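Local coordinates for trans-4-hydroxy-L-proline dehydratase (Clostridioides difficile 70-100-2010, PDB 6VXC), which uses a glycyl radical to dehydrate trans-4-hydroxy-L-proline to (S)-1-pyrroline-5-carboxylate in anaerobic hydroxyproline breakdown, at residues A[547-552]-A[562-567]; A[727-732]-A[758-763]; A[42-47]-A[93-98]. One frame throughout, in Å; residues are numbered along the deposited sequence.

How the contacts relate
In each contact a loop or turn meets a segment at the end of a beta strand, in a different sheet each time, and none touches another. Contacts 1 and 3, with centres 30 Å apart, involve all-parallel sheets of the pyruvate formate lyase-like part; contact 2 belongs to a mixed sheet in the glycine radical region, its centre 43 Å from that of contact 1 and on the opposite side of the chain's centre. Contact 2 is the buried one, built from aromatic and aliphatic side chains, one backbone bond and a bridging water. Contacts 1 and 3 are partly buried and pair a backbone hydrogen bond with a carboxylate: an arginine salt bridge in 547-552/562-567, a histidine hydrogen bond in 42-47/93-98.

Contact 1 (A[547-552]-A[562-567]); sequences IVDDCI and GARYNT
The carbonyl oxygen of Asp549 receives the backbone N-H of Arg564, with Asp549 O 2.7 Å from Arg564 N, and a CA-H contact from Ala563 CA at 3.3 Å. It belongs to the type II beta turn Val548-Cys551, which leads into helix 551-554 and lies against the chain just before strand 565-573, the middle strand of a three-stranded parallel sheet. Beside this backbone bond, Arg564 grips Asp550 side-on. NE donates to OD2 of Asp550 at 2.9 Å in an almost straight bond (174°), while Arg564 NH2 meets Asp550 OD1 at 3.0 Å. Both oxygens use their syn lone pairs; the carboxylate and guanidinium planes are 26° apart, and the two bonds together restrict rotation of either group. The arginine leaves the backbone extended and bends at CG-CD (chi3 -57°), turning its NE edge back to the turn. Its NH1 is taken by Asp445, so two carboxylates probably share in balancing its charge. Asp549 sends its own carboxylate to Lys462. Asp550 sits at the N-cap of helix 551-554, yet its side chain serves the arginine and makes no capping bond. Deeper in, Val548 CG1 rests on Ala563 CB, and Cys551 SG lies 3.6 Å from Gly562 C.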
loop_
_atom_site.group_PDB
_atom_site.type_symbol
_atom_site.label_atom_id
_atom_site.label_comp_id
_atom_site.label_asym_id
_atom_site.label_seq_id
_atom_site.Cartn_x
_atom_site.Cartn_y
_atom_site.Cartn_z
ATOM N N ILE A 547 11.726 12.624 11.041
ATOM C CA ILE A 547 12.050 12.836 9.639
ATOM C C ILE A 547 10.853 13.318 8.821
ATOM O O ILE A 547 10.920 13.322 7.601
ATOM C CB ILE A 547 12.653 11.565 9.009
ATOM C CG1 ILE A 547 11.664 10.413 9.141
ATOM C CG2 ILE A 547 14.029 11.258 9.618
ATOM C CD1 ILE A 547 12.036 9.181 8.342
ATOM N N VAL A 548 9.780 13.682 9.475
ATOM C CA VAL A 548 8.622 14.147 8.798
ATOM C C VAL A 548 8.308 15.600 9.106
ATOM O O VAL A 548 8.076 15.959 10.241
ATOM C CB VAL A 548 7.373 13.310 9.127
ATOM C CG1 VAL A 548 6.138 14.018 8.631
ATOM C CG2 VAL A 548 7.457 11.898 8.634
ATOM N N ASP A 549 8.262 16.401 8.062
ATOM C CA ASP A 549 7.912 17.776 8.199
ATOM C C ASP A 549 6.588 18.061 8.853
ATOM O O ASP A 549 5.540 17.677 8.458
ATOM C CB ASP A 549 8.030 18.602 6.950
ATOM C CG ASP A 549 9.446 18.879 6.565
ATOM O OD1 ASP A 549 10.298 18.901 7.409
ATOM O OD2 ASP A 549 9.656 19.092 5.410
ATOM N N ASP A 550 6.982 18.890 9.778
ATOM C CA ASP A 550 6.659 19.700 10.858
ATOM C C ASP A 550 6.681 19.105 12.245
ATOM O O ASP A 550 6.497 19.845 13.139
ATOM C CB ASP A 550 5.874 20.978 10.578
ATOM C CG ASP A 550 6.006 21.471 9.151
ATOM O OD1 ASP A 550 7.065 21.463 8.578
ATOM O OD2 ASP A 550 5.005 21.845 8.616
ATOM N N CYS A 551 7.055 17.825 12.405
ATOM C CA CYS A 551 6.855 17.291 13.749
ATOM C C CYS A 551 7.774 17.970 14.761
ATOM O O CYS A 551 7.327 18.362 15.844
ATOM C CB CYS A 551 7.065 15.771 13.757
ATOM S SG CYS A 551 5.873 14.861 12.720
ATOM N N ILE A 552 9.059 18.132 14.421
ATOM C CA ILE A 552 10.000 18.755 15.358
ATOM C C ILE A 552 9.604 20.201 15.631
ATOM O O ILE A 552 9.486 20.624 16.788
ATOM C CB ILE A 552 11.451 18.640 14.833
ATOM C CG1 ILE A 552 11.929 17.182 14.878
ATOM C CG2 ILE A 552 12.401 19.567 15.590
ATOM C CD1 ILE A 552 13.290 16.924 14.220
ATOM N N GLY A 562 1.474 15.824 13.756
ATOM C CA GLY A 562 2.670 16.627 13.548
ATOM C C GLY A 562 3.015 16.900 12.088
ATOM O O GLY A 562 3.717 17.874 11.801
ATOM N N ALA A 563 2.553 16.062 11.166
ATOM C CA ALA A 563 2.837 16.286 9.754
ATOM C C ALA A 563 2.253 17.616 9.285
ATOM O O ALA A 563 1.238 18.092 9.804
ATOM C CB ALA A 563 2.253 15.152 8.914
ATOM N N ARG A 564 2.896 18.215 8.275
ATOM C CA ARG A 564 2.371 19.462 7.720
ATOM C C ARG A 564 0.958 19.272 7.179
ATOM O O ARG A 564 0.114 20.159 7.307
ATOM C CB ARG A 564 3.284 20.001 6.613
ATOM C CG ARG A 564 2.802 21.315 5.984
ATOM C CD ARG A 564 3.863 21.889 5.023
ATOM N NE ARG A 564 5.135 22.098 5.708
ATOM C CZ ARG A 564 6.282 22.452 5.127
ATOM N NH1 ARG A 564 6.352 22.645 3.811
ATOM N NH2 ARG A 564 7.371 22.605 5.875
ATOM N N TYR A 565 0.701 18.144 6.538
ATOM C CA TYR A 565 -0.601 17.843 5.970
ATOM C C TYR A 565 -1.143 16.564 6.586
ATOM O O TYR A 565 -0.393 15.621 6.841
ATOM C CB TYR A 565 -0.520 17.697 4.443
ATOM C CG TYR A 565 0.110 18.885 3.733
ATOM C CD1 TYR A 565 -0.616 20.058 3.502
ATOM C CD2 TYR A 565 1.415 18.823 3.275
ATOM C CE1 TYR A 565 -0.057 21.122 2.847
ATOM C CE2 TYR A 565 2.001 19.893 2.625
ATOM C CZ TYR A 565 1.262 21.041 2.406
ATOM O OH TYR A 565 1.824 22.100 1.745
ATOM N N ASN A 566 -2.455 16.526 6.792
ATOM C CA ASN A 566 -3.100 15.380 7.413
ATOM C C ASN A 566 -4.395 15.075 6.681
ATOM O O ASN A 566 -5.283 15.926 6.575
ATOM C CB ASN A 566 -3.342 15.620 8.908
ATOM C CG ASN A 566 -2.047 15.664 9.688
ATOM O OD1 ASN A 566 -1.531 14.634 10.113
ATOM N ND2 ASN A 566 -1.488 16.857 9.840
ATOM N N THR A 567 -4.455 13.881 6.121
ATOM C CA THR A 567 -5.637 13.385 5.441
ATOM C C THR A 567 -5.869 11.940 5.856
ATOM O O THR A 567 -4.952 11.243 6.282
ATOM C CB THR A 567 -5.492 13.479 3.906
ATOM O OG1 THR A 567 -4.314 12.780 3.512
ATOM C CG2 THR A 567 -5.380 14.925 3.444
#

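Contact 2 (A[727-732]-A[758-763]); sequences FAPSVV and FNVFDK
Phe727 and Phe758 set their rings at a slant, planes 44° apart and centroids 5.1 Å from each other. The CE2 corner of Phe727 does the touching, meeting Phe758 CD1 at 3.3 Å with Phe758 CE1 close beside it. Both rings stand anti to their own carbonyl carbons and extend from the two adjoining segments to meet. Phe727 also stacks on Phe809, the C-terminal residue, while Met741 and Val745 of helix 734-750 pack on Phe758. That helix joins strand 724-726 to strand 755-759 in a beta-alpha-beta crossover within the glycine radical region, and this contact lies where the two parallel strands run out. Phe727 N still donates to Asn759 O at 3.0 Å (162°). One step further the two backbones spread apart: a water donates to Phe727 O and accepts from Phe761 N, bridging them. Next along the chain, Val760 directs CG1, anti to its own N (chi1 -177°), at the loop. There it meets Val732 CG2 tip to tip at 3.9 Å and rests beside Pro729. The proline ring reaches on to the following residues, where Pro729 CG comes 3.5 Å from Asp762 OD1 and also touches Phe761 O. The chemistry is thus mainly apolar, with close-fitting aromatic and branched side chains covering the strand ends, and the water supplies polar partners where the direct pairing of the two strands lapses.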
loop_
_atom_site.group_PDB
_atom_site.type_symbol
_atom_site.label_atom_id
_atom_site.label_comp_id
_atom_site.label_asym_id
_atom_site.label_seq_id
_atom_site.Cartn_x
_atom_site.Cartn_y
_atom_site.Cartn_z
ATOM N N PHE A 727 -3.504 -6.891 -22.245
ATOM C CA PHE A 727 -3.339 -6.972 -23.691
ATOM C C PHE A 727 -2.964 -8.381 -24.117
ATOM O O PHE A 727 -2.186 -9.063 -23.446
ATOM C CB PHE A 727 -2.259 -6.024 -24.190
ATOM C CG PHE A 727 -2.616 -4.598 -24.034
ATOM C CD1 PHE A 727 -3.680 -4.063 -24.727
ATOM C CD2 PHE A 727 -1.879 -3.780 -23.203
ATOM C CE1 PHE A 727 -4.023 -2.743 -24.564
ATOM C CE2 PHE A 727 -2.213 -2.458 -23.056
ATOM C CZ PHE A 727 -3.289 -1.948 -23.729
ATOM N N ALA A 728 -3.499 -8.790 -25.253
ATOM C CA ALA A 728 -3.027 -10.000 -25.897
ATOM C C ALA A 728 -1.547 -9.844 -26.216
ATOM O O ALA A 728 -1.138 -8.791 -26.712
ATOM C CB ALA A 728 -3.821 -10.268 -27.180
ATOM N N PRO A 729 -0.715 -10.841 -25.931
ATOM C CA PRO A 729 0.718 -10.688 -26.246
ATOM C C PRO A 729 0.980 -10.407 -27.720
ATOM O O PRO A 729 1.900 -9.650 -28.045
ATOM C CB PRO A 729 1.322 -12.025 -25.798
ATOM C CG PRO A 729 0.332 -12.562 -24.771
ATOM C CD PRO A 729 -1.019 -12.101 -25.230
ATOM N N SER A 730 0.152 -10.916 -28.628
ATOM C CA SER A 730 0.458 -10.718 -30.042
ATOM C C SER A 730 0.249 -9.275 -30.485
ATOM O O SER A 730 0.860 -8.854 -31.475
ATOM C CB SER A 730 -0.377 -11.657 -30.910
ATOM O OG SER A 730 -1.756 -11.544 -30.606
ATOM N N VAL A 731 -0.580 -8.497 -29.774
ATOM C CA VAL A 731 -0.920 -7.154 -30.236
ATOM C C VAL A 731 0.007 -6.084 -29.698
ATOM O O VAL A 731 -0.153 -4.911 -30.058
ATOM C CB VAL A 731 -2.379 -6.795 -29.884
ATOM C CG1 VAL A 731 -3.310 -7.836 -30.447
ATOM C CG2 VAL A 731 -2.563 -6.669 -28.366
ATOM N N VAL A 732 0.958 -6.432 -28.842
ATOM C CA VAL A 732 1.959 -5.486 -28.388
ATOM C C VAL A 732 3.347 -5.836 -28.939
ATOM O O VAL A 732 4.346 -5.440 -28.365
ATOM C CB VAL A 732 1.980 -5.374 -26.851
ATOM C CG1 VAL A 732 0.646 -4.852 -26.339
ATOM C CG2 VAL A 732 2.322 -6.710 -26.214
ATOM N N PHE A 758 -0.512 -2.752 -16.659
ATOM C CA PHE A 758 -0.829 -3.742 -17.688
ATOM C C PHE A 758 -0.460 -5.167 -17.276
ATOM O O PHE A 758 0.603 -5.411 -16.697
ATOM C CB PHE A 758 -0.108 -3.412 -19.007
ATOM C CG PHE A 758 -0.404 -2.035 -19.534
ATOM C CD1 PHE A 758 -1.709 -1.673 -19.876
ATOM C CD2 PHE A 758 0.618 -1.101 -19.691
ATOM C CE1 PHE A 758 -1.985 -0.399 -20.368
ATOM C CE2 PHE A 758 0.354 0.182 -20.179
ATOM C CZ PHE A 758 -0.954 0.532 -20.523
ATOM N N ASN A 759 -1.352 -6.098 -17.589
ATOM C CA ASN A 759 -1.019 -7.506 -17.733
ATOM C C ASN A 759 -0.798 -7.818 -19.213
ATOM O O ASN A 759 -1.522 -7.315 -20.073
ATOM C CB ASN A 759 -2.120 -8.414 -17.177
ATOM C CG ASN A 759 -1.877 -8.815 -15.733
ATOM O OD1 ASN A 759 -0.782 -9.244 -15.367
ATOM N ND2 ASN A 759 -2.906 -8.702 -14.909
ATOM N N VAL A 760 0.214 -8.635 -19.500
ATOM C CA VAL A 760 0.434 -9.164 -20.844
ATOM C C VAL A 760 0.812 -10.630 -20.707
ATOM O O VAL A 760 1.995 -10.965 -20.588
ATOM C CB VAL A 760 1.539 -8.382 -21.576
ATOM C CG1 VAL A 760 1.721 -8.902 -23.038
ATOM C CG2 VAL A 760 1.267 -6.903 -21.539
ATOM N N PHE A 761 -0.171 -11.520 -20.719
ATOM C CA PHE A 761 0.124 -12.926 -20.500
ATOM C C PHE A 761 -0.624 -13.778 -21.507
ATOM O O PHE A 761 -1.613 -13.358 -22.105
ATOM C CB PHE A 761 -0.204 -13.373 -19.062
ATOM C CG PHE A 761 -1.646 -13.142 -18.629
ATOM C CD1 PHE A 761 -2.675 -13.938 -19.111
ATOM C CD2 PHE A 761 -1.944 -12.171 -17.680
ATOM C CE1 PHE A 761 -3.993 -13.743 -18.689
ATOM C CE2 PHE A 761 -3.259 -11.963 -17.246
ATOM C CZ PHE A 761 -4.283 -12.750 -17.751
ATOM N N ASP A 762 -0.100 -14.973 -21.718
ATOM C CA ASP A 762 -0.784 -15.991 -22.495
ATOM C C ASP A 762 -1.743 -16.737 -21.581
ATOM O O ASP A 762 -1.308 -17.384 -20.623
ATOM C CB ASP A 762 0.219 -16.960 -23.109
ATOM C CG ASP A 762 0.368 -16.774 -24.586
ATOM O OD1 ASP A 762 1.233 -15.966 -24.996
ATOM O OD2 ASP A 762 -0.380 -17.442 -25.338
ATOM N N LYS A 763 -3.038 -16.647 -21.876
ATOM C CA LYS A 763 -4.040 -17.317 -21.055
ATOM C C LYS A 763 -3.698 -18.784 -20.820
ATOM O O LYS A 763 -3.836 -19.287 -19.703
ATOM C CB LYS A 763 -5.415 -17.173 -21.704
ATOM C CG LYS A 763 -6.554 -17.873 -20.982
ATOM C CD LYS A 763 -7.884 -17.561 -21.665
ATOM C CE LYS A 763 -8.990 -18.554 -21.290
ATOM N NZ LYS A 763 -9.616 -18.406 -19.951
HETATM O O HOH W 1 -2.925 -10.990 -21.690
#

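Contact 3 (A[42-47]-A[93-98]); sequences HISIER and KGDSPN
A small parallel sheet, strand 42-44 beside strand 99-101, is entered here through the loop 93-98, which curls round the side chain of His42. The imidazole NE2 donates to Asp95 OD1 at 2.9 Å, a His-carboxylate hydrogen bond that lies close to the ring plane and uses the syn lone pair of the oxygen. Ring and carboxylate are turned almost perpendicular, their planes 79° apart, and OD1 alone accepts the NE2 bond. That same edge is lined by Ser96 OG, 3.2 Å from His42 CE1, and by the carbonyl oxygen of Pro97. With CG lying between backbone N and carbonyl carbon (chi1 65°), the imidazole is turned toward the loop, among Asp95, Ser96 and Pro97. Its ND1 is hydrogen-bonded to Glu40 O; as NE2 is also a donor, the ring is probably protonated, a charge that Asp95 would help to balance. At the start of the sheet, His42 N donates to Asn98 O at 3.1 Å, in the carbonyl plane; His42 and Ser44 then bond to Ala100, continuing the strand pairing. Asn98 holds Ala39 O through its ND2. Further along the strand, Ser44 CB packs 3.7 Å from Asp95 OD1, and Ser44 OG comes 3.5 Å from Asp95 N.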
loop_
_atom_site.group_PDB
_atom_site.type_symbol
_atom_site.label_atom_id
_atom_site.label_comp_id
_atom_site.label_asym_id
_atom_site.label_seq_id
_atom_site.Cartn_x
_atom_site.Cartn_y
_atom_site.Cartn_z
ATOM N N HIS A 42 9.208 -16.948 7.614
ATOM C CA HIS A 42 9.151 -17.407 8.997
ATOM C C HIS A 42 9.046 -16.189 9.907
ATOM O O HIS A 42 9.308 -15.057 9.495
ATOM C CB HIS A 42 10.390 -18.238 9.350
ATOM C CG HIS A 42 11.667 -17.452 9.311
ATOM N ND1 HIS A 42 12.283 -17.089 8.131
ATOM C CD2 HIS A 42 12.436 -16.944 10.305
ATOM C CE1 HIS A 42 13.375 -16.397 8.399
ATOM N NE2 HIS A 42 13.495 -16.297 9.711
ATOM N N ILE A 43 8.679 -16.430 11.157
ATOM C CA ILE A 43 8.587 -15.343 12.125
ATOM C C ILE A 43 9.827 -15.348 13.015
ATOM O O ILE A 43 10.448 -16.387 13.275
ATOM C CB ILE A 43 7.292 -15.388 12.969
ATOM C CG1 ILE A 43 7.289 -16.541 13.954
ATOM C CG2 ILE A 43 6.063 -15.493 12.083
ATOM C CD1 ILE A 43 6.186 -16.390 14.985
ATOM N N SER A 44 10.230 -14.145 13.411
ATOM C CA SER A 44 11.348 -13.889 14.307
ATOM C C SER A 44 10.785 -13.283 15.586
ATOM O O SER A 44 10.168 -12.212 15.543
ATOM C CB SER A 44 12.367 -12.951 13.659
ATOM O OG SER A 44 13.373 -12.543 14.576
ATOM N N ILE A 45 10.966 -13.984 16.709
ATOM C CA ILE A 45 10.354 -13.599 17.977
ATOM C C ILE A 45 11.221 -12.644 18.789
ATOM O O ILE A 45 10.791 -12.184 19.855
ATOM C CB ILE A 45 10.042 -14.864 18.807
ATOM C CG1 ILE A 45 8.912 -14.604 19.807
ATOM C CG2 ILE A 45 11.312 -15.377 19.499
ATOM C CD1 ILE A 45 7.569 -14.313 19.149
ATOM N N GLU A 46 12.436 -12.330 18.327
ATOM C CA GLU A 46 13.342 -11.550 19.163
ATOM C C GLU A 46 12.792 -10.161 19.458
ATOM O O GLU A 46 12.944 -9.646 20.574
ATOM C CB GLU A 46 14.712 -11.435 18.507
ATOM C CG GLU A 46 15.697 -10.756 19.407
ATOM C CD GLU A 46 17.085 -10.721 18.841
ATOM O OE1 GLU A 46 17.361 -9.787 18.073
ATOM O OE2 GLU A 46 17.890 -11.621 19.152
ATOM N N ARG A 47 12.202 -9.512 18.463
ATOM C CA ARG A 47 11.672 -8.176 18.692
ATOM C C ARG A 47 10.670 -8.177 19.839
ATOM O O ARG A 47 10.762 -7.354 20.755
ATOM C CB ARG A 47 11.007 -7.640 17.424
ATOM C CG ARG A 47 10.479 -6.230 17.593
ATOM C CD ARG A 47 9.540 -5.817 16.489
ATOM N NE ARG A 47 9.058 -4.456 16.702
ATOM C CZ ARG A 47 8.039 -4.131 17.487
ATOM N NH1 ARG A 47 7.364 -5.074 18.138
ATOM N NH2 ARG A 47 7.690 -2.857 17.607
ATOM N N LYS A 93 15.194 -6.614 8.959
ATOM C CA LYS A 93 14.183 -6.426 9.995
ATOM C C LYS A 93 14.243 -7.544 11.030
ATOM O O LYS A 93 14.233 -7.282 12.235
ATOM C CB LYS A 93 12.784 -6.351 9.381
ATOM C CG LYS A 93 12.487 -5.079 8.598
ATOM C CD LYS A 93 11.106 -5.125 7.932
ATOM C CE LYS A 93 9.974 -5.089 8.971
ATOM N NZ LYS A 93 8.640 -5.413 8.392
ATOM N N GLY A 94 14.305 -8.796 10.577
ATOM C CA GLY A 94 14.302 -9.957 11.440
ATOM C C GLY A 94 15.672 -10.590 11.593
ATOM O O GLY A 94 16.706 -9.971 11.325
ATOM N N ASP A 95 15.674 -11.871 11.978
ATOM C CA ASP A 95 16.934 -12.566 12.224
ATOM C C ASP A 95 17.657 -12.910 10.928
ATOM O O ASP A 95 18.884 -13.048 10.922
ATOM C CB ASP A 95 16.696 -13.855 13.019
ATOM C CG ASP A 95 15.903 -14.906 12.230
ATOM O OD1 ASP A 95 14.935 -14.547 11.532
ATOM O OD2 ASP A 95 16.262 -16.102 12.287
ATOM N N SER A 96 16.921 -13.083 9.839
ATOM C CA SER A 96 17.500 -13.508 8.573
ATOM C C SER A 96 16.547 -13.097 7.465
ATOM O O SER A 96 15.439 -12.613 7.739
ATOM C CB SER A 96 17.754 -15.022 8.549
ATOM O OG SER A 96 16.539 -15.730 8.649
ATOM N N PRO A 97 16.962 -13.232 6.207
ATOM C CA PRO A 97 16.076 -12.870 5.096
ATOM C C PRO A 97 14.742 -13.599 5.195
ATOM O O PRO A 97 14.689 -14.796 5.475
ATOM C CB PRO A 97 16.867 -13.315 3.861
ATOM C CG PRO A 97 18.304 -13.213 4.301
ATOM C CD PRO A 97 18.305 -13.630 5.741
ATOM N N ASN A 98 13.661 -12.867 4.919
ATOM C CA ASN A 98 12.284 -13.371 4.958
ATOM C C ASN A 98 11.847 -13.754 6.388
ATOM O O ASN A 98 10.881 -14.539 6.518
ATOM C CB ASN A 98 12.088 -14.548 3.993
ATOM C CG ASN A 98 10.788 -14.448 3.213
ATOM O OD1 ASN A 98 10.056 -13.472 3.341
ATOM N ND2 ASN A 98 10.514 -15.443 2.371
#